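Phytase (Debaryomyces castellii, PDB 2GFI) hydrolyses phytate (inositol hexakisphosphate) as a 3-phytase of the histidine acid phosphatase family. Local coordinates at residues A[3-7]-A[268-273]; A[60-64]-A[147-151]; A[107-111]-A[258-262]; A[373-378]-A[389-394]. All blocks are in the same frame, centred on the assembly; numbering follows the deposited sequence.

Contact 1: residues A[3-7]-A[268-273]; sequences KLINN and ASPMCD
The side-chain amide of Asn-6 meets the carboxylate of Asp-273 head-on, the two flat groups only 23° from coplanar. ND2 of Asn-6 donates to OD2 of Asp-273 over 2.8 Å, reaching that oxygen on its syn side through a bent N-H...O angle of 141°. Alongside, OD1 of Asn-6 lies 2.5 Å from OD1 of Asp-273. CB of Asn-6 also lies 4.0 Å from CB of Ala-268, the apolar part of the contact. The backbone of Asn-6 has a left-handed helical conformation, which asparagine tolerates well. Behind Asp-273, an ST turn shapes the start of the 3-10 segment: OG of Ser-269 accepts from N of Met-271 at 3.0 Å and also bonds Glu-262. The disulfide from Cys-272 to Cys-259 ties the same segment to helix 249-266, while Leu-4 of the second subunit packs on Asn-6. A leucine in place of Asn-6 would probably leave the buried carboxylate of Asp-273 without this N-H donor. A carboxylate oxygen and an amide oxygen at this separation suggest that Asp-273 probably holds a proton and donates it, though the geometry does not settle it.

Contact 2: residues A[60-64]-A[147-151]; sequences TLEQV and KYGEL
Val-64 lays one methyl over the ring of Tyr-148, a CH-pi contact in which CG2 of Val-64 stands 3.6 Å from the ring centroid and 14° off the normal. The valine torsion makes this possible: CG2 is anti to the backbone N while CG1 fits between N and the carbonyl carbon (chi1 63°), where it reaches CB and CG of the tyrosine. The opposite face of the ring is covered by CG of Lys-147, whose chain is extended throughout, clamping the aromatic between two aliphatic groups. The side chains of Leu-61 and Tyr-148 cross at about a right angle, CD2 of Leu-61 at the ring edge in its plane and CD1 of Leu-61 3.7 Å from CD1 of Tyr-148. Leu-151 reaches the strand backbone with both methyls: its CD2 touches O of Leu-61 at 3.3 Å, its CD1 lies 3.5 Å from CA of Gln-63. At the solvent side Glu-150 turns its CG between N and the carbonyl carbon (chi1 73°), and from there OE2 accepts from two waters, one bonded to O and the other to N of Leu-61. An alanine in place of Tyr-148 would probably open a gap beside Val-64 and Leu-61 and leave Glu-378 short of the hydroxyl that bonds it. Glu-62 and Gln-63 form a classic beta bulge opposite Lys-379 on the neighbouring strand 374-382, and Ile-326 of strand 326-331 touches both Val-64 and Leu-151. The end of helix 133-148 and the 3-10 turn after it pack on part of one sheet face, at strands 59-69, 374-382 and 326-331.

Contact 3: residues A[107-111]-A[258-262]; sequences DYEYF and YCAYE
Tyr-108 brings its hydroxyl between the two carboxylate oxygens of Glu-262, with OH 2.9 Å from both OE1 and OE2; either bond would be weak, and which oxygen takes the proton is not settled. The glutamate chain, extended beyond CG, and the tyrosine come from opposite directions, the ring and carboxylate planes 74° apart. A water bridges the segments: it donates to OE2 of Glu-262 at 2.8 Å and to O of Glu-109 at 2.7 Å, and accepts from OH of Tyr-258. Glu-262 is buried, and the hydroxyl of Ser-269 supplies OE1 with a further partner.

Packing is aromatic around this polar core. Phe-111 turns its edge to the face of Tyr-258 in a T-shaped pair, ring centroids 4.9 Å apart and planes at 70°. Its CG sits between N and the carbonyl carbon (chi1 68°), which lays one ring face over the helix backbone at Glu-262, whose CB makes a CH-pi contact 4.0 Å from the centroid. CZ of Phe-111 also touches CB of Tyr-261 at 3.5 Å, and Tyr-110 completes the cluster, its CD1 3.4 Å from OH of Tyr-258.

Segment 107-111 is a loop laid between two helices: Tyr-83 of helix 77-91 packs on Tyr-110 and Phe-111, while helix 249-266 carries Tyr-258 and Glu-262. On that same helix the Tyr-261 side chain lies about 6 Å from that of the predicted nucleophile His-70.

Contact 4: residues A[373-378]-A[389-394]; sequences ARTIIE and RYVIND
Strands 374-378 and 389-392 run antiparallel, their directions 158° apart, with paired backbone bonds joining Ile-376 to Val-391 and Glu-378 to Arg-389, and a further bond from N of Asn-393 to O of Arg-374. Glu-378 and Arg-389 lie side by side on one face: NE of Arg-389 donates to OE1 of Glu-378 at 2.7 Å and NH2 of Arg-389 to the same OE1 at 3.0 Å. OE1 lies in the guanidinium plane, gripped side-on, with carboxylate and guanidinium 23° from coplanar. On this face Ile-376 and Val-391 meet CB to CB at 4.2 Å, beta-branched residues suited to a strand. The other face pairs Ile-377 with Tyr-390, CG1 of Ile-377 lying 3.4 Å from CE1 of Tyr-390, and Thr-375 with Ile-392, whose CD1 is 3.6 Å from OG1 of Thr-375. That hydroxyl bonds His-340, and the tyrosine hydroxyl Tyr-415. Asn-393, just after the strand, has left-handed backbone angles, which asparagine accepts readily. Arg-389 also bonds carbonyls of Asp-54 and Gly-407, and OE2 of Glu-378 holds Lys-147 by a salt bridge and Tyr-148 by a hydrogen bond. Two positive partners, Arg-389 and Lys-147, probably keep the buried Glu-378 ionised.

The four contacts form two groups, 31 to 41 Å apart by centres. Contacts 1 and 3, centres 11 Å apart, touch: a disulfide and a side-chain bond tie helix 249-266 to the following loop, and the N-terminal segment and loop 107-111 pack on the two parts so joined. Contacts 2 and 4, centres 14 Å apart, also touch, through Glu-378, and share the central sheet, where strands 59-69 and 374-382 are neighbours. Along the chain contacts 2 and 3 lie between the segments of contact 1 and interlock, while contact 4 follows as a hairpin. Contacts 3 and 4 each approach the predicted catalytic residues His-70 and Asp-333, consistent with an active site between helical region and sheet.

Contact 1: residues A[3-7]-A[268-273]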
loop_
_atom_site.group_PDB
_atom_site.type_symbol
_atom_site.label_atom_id
_atom_site.label_comp_id
_atom_site.label_asym_id
_atom_site.label_seq_id
_atom_site.Cartn_x
_atom_site.Cartn_y
_atom_site.Cartn_z
ATOM N N LYS A 3 7.855 12.625 -11.282
ATOM C CA LYS A 3 7.770 11.684 -10.171
ATOM C C LYS A 3 6.848 10.538 -10.518
ATOM O O LYS A 3 6.866 9.524 -9.853
ATOM C CB LYS A 3 7.418 12.423 -8.864
ATOM C CG LYS A 3 7.735 13.931 -8.936
ATOM C CD LYS A 3 8.613 14.460 -7.784
ATOM C CE LYS A 3 10.073 13.918 -7.747
ATOM N NZ LYS A 3 10.397 12.851 -6.663
ATOM N N LEU A 4 6.105 10.675 -11.625
ATOM C CA LEU A 4 5.274 9.588 -12.171
ATOM C C LEU A 4 6.071 8.510 -12.888
ATOM O O LEU A 4 5.556 7.443 -13.205
ATOM C CB LEU A 4 4.221 10.144 -13.119
ATOM C CG LEU A 4 3.106 10.970 -12.488
ATOM C CD1 LEU A 4 2.142 11.445 -13.533
ATOM C CD2 LEU A 4 2.385 10.197 -11.416
ATOM N N ILE A 5 7.343 8.781 -13.135
ATOM C CA ILE A 5 8.169 7.867 -13.907
ATOM C C ILE A 5 9.146 7.201 -12.972
ATOM O O ILE A 5 9.814 7.862 -12.186
ATOM C CB ILE A 5 8.884 8.666 -15.016
ATOM C CG1 ILE A 5 7.839 9.086 -16.081
ATOM C CG2 ILE A 5 10.018 7.841 -15.658
ATOM C CD1 ILE A 5 8.313 10.260 -17.018
ATOM N N ASN A 6 9.189 5.881 -13.010
ATOM C CA ASN A 6 10.176 5.151 -12.202
ATOM C C ASN A 6 10.051 5.529 -10.747
ATOM O O ASN A 6 11.049 5.755 -10.052
ATOM C CB ASN A 6 11.611 5.451 -12.688
ATOM C CG ASN A 6 11.873 4.894 -14.054
ATOM O OD1 ASN A 6 11.330 3.863 -14.412
ATOM N ND2 ASN A 6 12.694 5.569 -14.824
ATOM N N ASN A 7 8.824 5.596 -10.263
ATOM C CA ASN A 7 8.695 5.982 -8.889
ATOM C C ASN A 7 8.495 4.777 -7.992
ATOM O O ASN A 7 8.259 4.925 -6.818
ATOM C CB ASN A 7 7.614 7.051 -8.729
ATOM C CG ASN A 7 6.245 6.496 -8.824
ATOM O OD1 ASN A 7 5.981 5.519 -9.545
ATOM N ND2 ASN A 7 5.344 7.108 -8.091
ATOM N N ALA A 268 16.654 4.896 -9.267
ATOM C CA ALA A 268 15.757 4.857 -10.429
ATOM C C ALA A 268 16.610 4.748 -11.672
ATOM O O ALA A 268 17.696 5.323 -11.762
ATOM C CB ALA A 268 14.856 6.098 -10.519
ATOM N N SER A 269 16.134 4.002 -12.647
ATOM C CA SER A 269 16.885 3.886 -13.874
ATOM C C SER A 269 15.968 3.989 -15.073
ATOM O O SER A 269 15.114 3.148 -15.255
ATOM C CB SER A 269 17.580 2.537 -13.925
ATOM O OG SER A 269 18.229 2.385 -15.173
ATOM N N PRO A 270 16.193 4.987 -15.921
ATOM C CA PRO A 270 15.525 5.031 -17.212
ATOM C C PRO A 270 15.797 3.768 -18.020
ATOM O O PRO A 270 14.998 3.387 -18.821
ATOM C CB PRO A 270 16.162 6.247 -17.896
ATOM C CG PRO A 270 17.387 6.513 -17.158
ATOM C CD PRO A 270 17.121 6.125 -15.726
ATOM N N MET A 271 16.898 3.096 -17.764
ATOM C CA MET A 271 17.288 1.940 -18.548
ATOM C C MET A 271 16.376 0.762 -18.224
ATOM O O MET A 271 16.161 -0.128 -19.073
ATOM C CB MET A 271 18.759 1.623 -18.233
ATOM C CG MET A 271 19.417 0.716 -19.199
ATOM S SD MET A 271 19.560 1.412 -20.835
ATOM C CE MET A 271 21.018 2.482 -20.678
ATOM N N CYS A 272 15.824 0.771 -16.997
ATOM C CA CYS A 272 14.793 -0.207 -16.601
ATOM C C CYS A 272 13.521 -0.076 -17.437
ATOM O O CYS A 272 12.714 -1.039 -17.493
ATOM C CB CYS A 272 14.408 -0.067 -15.138
ATOM S SG CYS A 272 15.750 -0.529 -14.057
ATOM N N ASP A 273 13.339 1.091 -18.060
ATOM C CA ASP A 273 12.085 1.323 -18.817
ATOM C C ASP A 273 12.057 0.797 -20.211
ATOM O O ASP A 273 11.053 0.937 -20.879
ATOM C CB ASP A 273 11.780 2.792 -18.888
ATOM C CG ASP A 273 11.725 3.390 -17.559
ATOM O OD1 ASP A 273 11.385 2.643 -16.597
ATOM O OD2 ASP A 273 12.014 4.573 -17.364
#

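Contact 2: residues A[60-64]-A[147-151]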
loop_
_atom_site.group_PDB
_atom_site.type_symbol
_atom_site.label_atom_id
_atom_site.label_comp_id
_atom_site.label_asym_id
_atom_site.label_seq_id
_atom_site.Cartn_x
_atom_site.Cartn_y
_atom_site.Cartn_z
ATOM N N THR A 60 11.583 -20.596 23.013
ATOM C CA THR A 60 12.605 -19.723 23.515
ATOM C C THR A 60 13.803 -19.834 22.607
ATOM O O THR A 60 14.279 -20.946 22.318
ATOM C CB THR A 60 12.946 -20.087 24.974
ATOM O OG1 THR A 60 11.750 -19.928 25.755
ATOM C CG2 THR A 60 13.896 -19.028 25.587
ATOM N N LEU A 61 14.231 -18.671 22.121
ATOM C CA LEU A 61 15.428 -18.548 21.310
ATOM C C LEU A 61 16.643 -19.147 22.009
ATOM O O LEU A 61 16.928 -18.819 23.160
ATOM C CB LEU A 61 15.713 -17.063 20.996
ATOM C CG LEU A 61 15.246 -16.573 19.638
ATOM C CD1 LEU A 61 15.470 -15.110 19.566
ATOM C CD2 LEU A 61 15.963 -17.313 18.505
ATOM N N GLU A 62 17.378 -19.971 21.279
ATOM C CA GLU A 62 18.625 -20.535 21.787
ATOM C C GLU A 62 19.829 -20.060 21.006
ATOM O O GLU A 62 20.874 -19.819 21.592
ATOM C CB GLU A 62 18.576 -22.053 21.764
ATOM C CG GLU A 62 17.639 -22.642 22.796
ATOM C CD GLU A 62 17.596 -24.142 22.662
ATOM O OE1 GLU A 62 17.237 -24.615 21.585
ATOM O OE2 GLU A 62 17.954 -24.847 23.624
ATOM N N GLN A 63 19.674 -19.904 19.690
ATOM C CA GLN A 63 20.781 -19.526 18.819
ATOM C C GLN A 63 20.269 -18.952 17.491
ATOM O O GLN A 63 19.181 -19.294 17.031
ATOM C CB GLN A 63 21.660 -20.751 18.573
ATOM C CG GLN A 63 22.994 -20.495 17.872
ATOM C CD GLN A 63 23.704 -21.778 17.572
ATOM O OE1 GLN A 63 23.731 -22.693 18.421
ATOM N NE2 GLN A 63 24.245 -21.891 16.373
ATOM N N VAL A 64 21.057 -18.080 16.878
ATOM C CA VAL A 64 20.783 -17.643 15.524
ATOM C C VAL A 64 22.088 -17.561 14.756
ATOM O O VAL A 64 23.094 -17.125 15.294
ATOM C CB VAL A 64 20.013 -16.279 15.501
ATOM C CG1 VAL A 64 20.875 -15.141 16.121
ATOM C CG2 VAL A 64 19.470 -15.963 14.100
ATOM N N LYS A 147 15.007 -8.461 16.994
ATOM C CA LYS A 147 14.512 -9.826 17.033
ATOM C C LYS A 147 15.288 -10.781 17.941
ATOM O O LYS A 147 14.689 -11.574 18.696
ATOM C CB LYS A 147 14.462 -10.421 15.617
ATOM C CG LYS A 147 13.632 -11.704 15.601
ATOM C CD LYS A 147 13.340 -12.257 14.218
ATOM C CE LYS A 147 12.591 -13.597 14.314
ATOM N NZ LYS A 147 12.403 -14.231 12.956
ATOM N N TYR A 148 16.615 -10.731 17.827
ATOM C CA TYR A 148 17.476 -11.777 18.385
ATOM C C TYR A 148 18.307 -11.364 19.577
ATOM O O TYR A 148 18.974 -12.193 20.160
ATOM C CB TYR A 148 18.408 -12.341 17.318
ATOM C CG TYR A 148 17.674 -12.985 16.165
ATOM C CD1 TYR A 148 17.032 -14.215 16.321
ATOM C CD2 TYR A 148 17.626 -12.362 14.904
ATOM C CE1 TYR A 148 16.359 -14.805 15.248
ATOM C CE2 TYR A 148 16.983 -12.945 13.839
ATOM C CZ TYR A 148 16.337 -14.159 14.009
ATOM O OH TYR A 148 15.677 -14.738 12.942
ATOM N N GLY A 149 18.262 -10.084 19.915
ATOM C CA GLY A 149 19.120 -9.499 20.930
ATOM C C GLY A 149 18.994 -10.060 22.347
ATOM O O GLY A 149 19.902 -9.868 23.146
ATOM N N GLU A 150 17.889 -10.733 22.676
ATOM C CA GLU A 150 17.781 -11.399 23.979
ATOM C C GLU A 150 18.890 -12.446 24.106
ATOM O O GLU A 150 19.262 -12.829 25.219
ATOM C CB GLU A 150 16.427 -12.091 24.152
ATOM C CG GLU A 150 16.278 -13.366 23.330
ATOM C CD GLU A 150 14.828 -13.788 23.203
ATOM O OE1 GLU A 150 14.009 -13.007 22.666
ATOM O OE2 GLU A 150 14.499 -14.894 23.672
ATOM N N LEU A 151 19.398 -12.906 22.958
ATOM C CA LEU A 151 20.455 -13.913 22.886
ATOM C C LEU A 151 21.827 -13.273 23.066
ATOM O O LEU A 151 22.825 -13.972 23.176
ATOM C CB LEU A 151 20.440 -14.611 21.526
ATOM C CG LEU A 151 19.433 -15.718 21.218
ATOM C CD1 LEU A 151 19.789 -16.351 19.871
ATOM C CD2 LEU A 151 19.367 -16.760 22.316
HETATM O O HOH W 1 16.256 -16.817 24.510
HETATM O O HOH W 2 12.650 -16.400 22.696
#

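Contact 3: residues A[107-111]-A[258-262]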
loop_
_atom_site.group_PDB
_atom_site.type_symbol
_atom_site.label_atom_id
_atom_site.label_comp_id
_atom_site.label_asym_id
_atom_site.label_seq_id
_atom_site.Cartn_x
_atom_site.Cartn_y
_atom_site.Cartn_z
ATOM N N ASP A 107 21.093 14.748 -21.641
ATOM C CA ASP A 107 22.270 14.867 -20.794
ATOM C C ASP A 107 22.268 13.678 -19.895
ATOM O O ASP A 107 22.283 13.807 -18.665
ATOM C CB ASP A 107 22.207 16.125 -19.930
ATOM C CG ASP A 107 22.197 17.385 -20.752
ATOM O OD1 ASP A 107 22.720 17.340 -21.912
ATOM O OD2 ASP A 107 21.700 18.457 -20.303
ATOM N N TYR A 108 22.192 12.510 -20.505
ATOM C CA TYR A 108 22.123 11.324 -19.722
ATOM C C TYR A 108 23.554 10.959 -19.350
ATOM O O TYR A 108 24.378 10.670 -20.211
ATOM C CB TYR A 108 21.425 10.241 -20.516
ATOM C CG TYR A 108 21.307 8.926 -19.816
ATOM C CD1 TYR A 108 20.541 8.787 -18.655
ATOM C CD2 TYR A 108 21.932 7.797 -20.336
ATOM C CE1 TYR A 108 20.429 7.559 -18.033
ATOM C CE2 TYR A 108 21.807 6.572 -19.728
ATOM C CZ TYR A 108 21.064 6.458 -18.578
ATOM O OH TYR A 108 20.951 5.215 -17.995
ATOM N N GLU A 109 23.853 11.038 -18.066
ATOM C CA GLU A 109 25.170 10.707 -17.592
ATOM C C GLU A 109 25.295 9.208 -17.353
ATOM O O GLU A 109 24.323 8.528 -17.069
ATOM C CB GLU A 109 25.449 11.469 -16.314
ATOM C CG GLU A 109 25.509 12.974 -16.513
ATOM C CD GLU A 109 25.893 13.709 -15.230
ATOM O OE1 GLU A 109 25.329 13.434 -14.135
ATOM O OE2 GLU A 109 26.784 14.579 -15.307
ATOM N N TYR A 110 26.503 8.687 -17.498
ATOM C CA TYR A 110 26.768 7.336 -17.072
ATOM C C TYR A 110 26.688 7.325 -15.535
ATOM O O TYR A 110 27.162 8.271 -14.894
ATOM C CB TYR A 110 28.130 6.892 -17.550
ATOM C CG TYR A 110 28.432 5.507 -17.079
ATOM C CD1 TYR A 110 27.570 4.466 -17.371
ATOM C CD2 TYR A 110 29.578 5.230 -16.328
ATOM C CE1 TYR A 110 27.832 3.173 -16.909
ATOM C CE2 TYR A 110 29.855 3.918 -15.881
ATOM C CZ TYR A 110 28.971 2.912 -16.168
ATOM O OH TYR A 110 29.189 1.627 -15.731
ATOM N N PHE A 111 26.079 6.283 -14.950
ATOM C CA PHE A 111 25.720 6.345 -13.529
ATOM C C PHE A 111 26.867 6.115 -12.532
ATOM O O PHE A 111 26.747 6.399 -11.346
ATOM C CB PHE A 111 24.559 5.428 -13.237
ATOM C CG PHE A 111 24.871 3.966 -13.365
ATOM C CD1 PHE A 111 25.273 3.233 -12.260
ATOM C CD2 PHE A 111 24.693 3.315 -14.560
ATOM C CE1 PHE A 111 25.503 1.871 -12.358
ATOM C CE2 PHE A 111 24.949 1.967 -14.687
ATOM C CZ PHE A 111 25.351 1.237 -13.592
ATOM N N TYR A 258 22.688 -3.112 -16.217
ATOM C CA TYR A 258 22.828 -1.673 -16.176
ATOM C C TYR A 258 21.615 -1.088 -15.430
ATOM O O TYR A 258 21.766 -0.270 -14.527
ATOM C CB TYR A 258 22.902 -1.183 -17.637
ATOM C CG TYR A 258 23.298 0.258 -17.830
ATOM C CD1 TYR A 258 24.440 0.596 -18.588
ATOM C CD2 TYR A 258 22.527 1.302 -17.286
ATOM C CE1 TYR A 258 24.797 1.918 -18.799
ATOM C CE2 TYR A 258 22.873 2.613 -17.496
ATOM C CZ TYR A 258 24.012 2.922 -18.252
ATOM O OH TYR A 258 24.362 4.249 -18.429
ATOM N N CYS A 259 20.412 -1.509 -15.836
ATOM C CA CYS A 259 19.173 -1.171 -15.154
ATOM C C CYS A 259 19.271 -1.477 -13.633
ATOM O O CYS A 259 19.046 -0.606 -12.792
ATOM C CB CYS A 259 18.014 -1.957 -15.804
ATOM S SG CYS A 259 16.595 -2.291 -14.747
ATOM N N ALA A 260 19.645 -2.719 -13.310
ATOM C CA ALA A 260 19.743 -3.158 -11.910
ATOM C C ALA A 260 20.712 -2.291 -11.150
ATOM O O ALA A 260 20.387 -1.811 -10.081
ATOM C CB ALA A 260 20.119 -4.604 -11.832
ATOM N N TYR A 261 21.897 -2.068 -11.725
ATOM C CA TYR A 261 22.884 -1.195 -11.107
ATOM C C TYR A 261 22.565 0.267 -11.051
ATOM O O TYR A 261 22.861 0.885 -10.057
ATOM C CB TYR A 261 24.303 -1.496 -11.622
ATOM C CG TYR A 261 24.688 -2.800 -11.023
ATOM C CD1 TYR A 261 25.054 -2.865 -9.690
ATOM C CD2 TYR A 261 24.568 -3.975 -11.747
ATOM C CE1 TYR A 261 25.349 -4.058 -9.096
ATOM C CE2 TYR A 261 24.878 -5.197 -11.158
ATOM C CZ TYR A 261 25.265 -5.214 -9.823
ATOM O OH TYR A 261 25.552 -6.398 -9.209
ATOM N N GLU A 262 21.969 0.841 -12.093
ATOM C CA GLU A 262 21.591 2.239 -12.026
ATOM C C GLU A 262 20.488 2.467 -10.984
ATOM O O GLU A 262 20.450 3.510 -10.286
ATOM C CB GLU A 262 21.094 2.719 -13.391
ATOM C CG GLU A 262 20.890 4.226 -13.426
ATOM C CD GLU A 262 20.694 4.728 -14.838
ATOM O OE1 GLU A 262 19.864 4.149 -15.574
ATOM O OE2 GLU A 262 21.376 5.704 -15.211
HETATM O O HOH W 3 23.680 5.916 -16.700
#

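Contact 4: residues A[373-378]-A[389-394]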
loop_
_atom_site.group_PDB
_atom_site.type_symbol
_atom_site.label_atom_id
_atom_site.label_comp_id
_atom_site.label_asym_id
_atom_site.label_seq_id
_atom_site.Cartn_x
_atom_site.Cartn_y
_atom_site.Cartn_z
ATOM N N ALA A 373 21.243 -10.183 0.661
ATOM C CA ALA A 373 20.709 -11.505 1.010
ATOM C C ALA A 373 20.996 -11.899 2.460
ATOM O O ALA A 373 22.080 -11.637 2.978
ATOM C CB ALA A 373 21.273 -12.557 0.086
ATOM N N ARG A 374 20.034 -12.570 3.086
ATOM C CA ARG A 374 20.166 -12.996 4.447
ATOM C C ARG A 374 19.661 -14.415 4.562
ATOM O O ARG A 374 18.507 -14.715 4.261
ATOM C CB ARG A 374 19.424 -12.034 5.404
ATOM C CG ARG A 374 17.977 -11.711 5.011
ATOM C CD ARG A 374 17.493 -10.360 5.451
ATOM N NE ARG A 374 18.188 -9.340 4.692
ATOM C CZ ARG A 374 18.049 -8.028 4.841
ATOM N NH1 ARG A 374 17.216 -7.522 5.753
ATOM N NH2 ARG A 374 18.733 -7.219 4.038
ATOM N N THR A 375 20.540 -15.316 4.950
ATOM C CA THR A 375 20.109 -16.649 5.257
ATOM C C THR A 375 20.270 -16.783 6.759
ATOM O O THR A 375 21.351 -16.593 7.305
ATOM C CB THR A 375 20.961 -17.672 4.470
ATOM O OG1 THR A 375 20.392 -17.809 3.152
ATOM C CG2 THR A 375 20.913 -19.086 5.115
ATOM N N ILE A 376 19.168 -17.052 7.433
ATOM C CA ILE A 376 19.200 -17.149 8.882
ATOM C C ILE A 376 18.745 -18.546 9.315
ATOM O O ILE A 376 17.757 -19.079 8.789
ATOM C CB ILE A 376 18.300 -16.075 9.482
ATOM C CG1 ILE A 376 19.005 -14.705 9.444
ATOM C CG2 ILE A 376 17.830 -16.471 10.884
ATOM C CD1 ILE A 376 18.027 -13.549 9.601
ATOM N N ILE A 377 19.511 -19.143 10.231
ATOM C CA ILE A 377 19.067 -20.295 11.007
ATOM C C ILE A 377 18.707 -19.851 12.414
ATOM O O ILE A 377 19.528 -19.251 13.097
ATOM C CB ILE A 377 20.165 -21.357 11.028
ATOM C CG1 ILE A 377 20.589 -21.661 9.581
ATOM C CG2 ILE A 377 19.668 -22.612 11.763
ATOM C CD1 ILE A 377 21.838 -22.498 9.436
ATOM N N GLU A 378 17.460 -20.091 12.823
ATOM C CA GLU A 378 17.016 -19.832 14.186
ATOM C C GLU A 378 16.963 -21.172 14.859
ATOM O O GLU A 378 16.542 -22.133 14.253
ATOM C CB GLU A 378 15.592 -19.256 14.251
ATOM C CG GLU A 378 15.362 -18.093 13.325
ATOM C CD GLU A 378 13.959 -17.544 13.379
ATOM O OE1 GLU A 378 12.985 -18.331 13.317
ATOM O OE2 GLU A 378 13.855 -16.313 13.469
ATOM N N ARG A 389 15.163 -23.808 12.256
ATOM C CA ARG A 389 14.527 -23.523 10.978
ATOM C C ARG A 389 15.285 -22.431 10.246
ATOM O O ARG A 389 16.059 -21.681 10.847
ATOM C CB ARG A 389 13.043 -23.146 11.149
ATOM C CG ARG A 389 12.826 -21.785 11.736
ATOM C CD ARG A 389 11.379 -21.380 11.743
ATOM N NE ARG A 389 11.222 -20.104 12.401
ATOM C CZ ARG A 389 10.049 -19.560 12.668
ATOM N NH1 ARG A 389 8.928 -20.222 12.341
ATOM N NH2 ARG A 389 9.989 -18.373 13.283
ATOM N N TYR A 390 15.039 -22.361 8.943
ATOM C CA TYR A 390 15.648 -21.374 8.069
ATOM C C TYR A 390 14.712 -20.213 7.752
ATOM O O TYR A 390 13.549 -20.426 7.443
ATOM C CB TYR A 390 16.009 -22.047 6.769
ATOM C CG TYR A 390 17.268 -22.844 6.854
ATOM C CD1 TYR A 390 18.500 -22.259 6.529
ATOM C CD2 TYR A 390 17.246 -24.188 7.268
ATOM C CE1 TYR A 390 19.660 -22.991 6.594
ATOM C CE2 TYR A 390 18.428 -24.931 7.341
ATOM C CZ TYR A 390 19.615 -24.321 7.015
ATOM O OH TYR A 390 20.783 -25.040 7.082
ATOM N N VAL A 391 15.246 -18.992 7.803
ATOM C CA VAL A 391 14.546 -17.810 7.345
ATOM C C VAL A 391 15.454 -17.211 6.262
ATOM O O VAL A 391 16.537 -16.671 6.554
ATOM C CB VAL A 391 14.282 -16.809 8.516
ATOM C CG1 VAL A 391 13.216 -15.807 8.146
ATOM C CG2 VAL A 391 13.849 -17.546 9.805
ATOM N N ILE A 392 15.026 -17.343 4.998
ATOM C CA ILE A 392 15.786 -16.876 3.862
ATOM C C ILE A 392 15.097 -15.612 3.386
ATOM O O ILE A 392 13.908 -15.614 3.035
ATOM C CB ILE A 392 15.741 -17.901 2.768
ATOM C CG1 ILE A 392 16.038 -19.309 3.308
ATOM C CG2 ILE A 392 16.635 -17.448 1.566
ATOM C CD1 ILE A 392 17.325 -19.389 4.160
ATOM N N ASN A 393 15.832 -14.515 3.414
ATOM C CA ASN A 393 15.294 -13.221 2.992
ATOM C C ASN A 393 13.905 -12.977 3.541
ATOM O O ASN A 393 12.968 -12.650 2.807
ATOM C CB ASN A 393 15.361 -13.136 1.501
ATOM C CG ASN A 393 16.725 -13.383 1.036
ATOM O OD1 ASN A 393 16.972 -14.219 0.174
ATOM N ND2 ASN A 393 17.658 -12.698 1.652
ATOM N N ASP A 394 13.820 -13.157 4.857
ATOM C CA ASP A 394 12.663 -12.824 5.647
ATOM C C ASP A 394 11.472 -13.738 5.495
ATOM O O ASP A 394 10.374 -13.358 5.875
ATOM C CB ASP A 394 12.248 -11.382 5.448
ATOM C CG ASP A 394 13.260 -10.433 5.946
ATOM O OD1 ASP A 394 13.669 -10.589 7.122
ATOM O OD2 ASP A 394 13.689 -9.478 5.251
#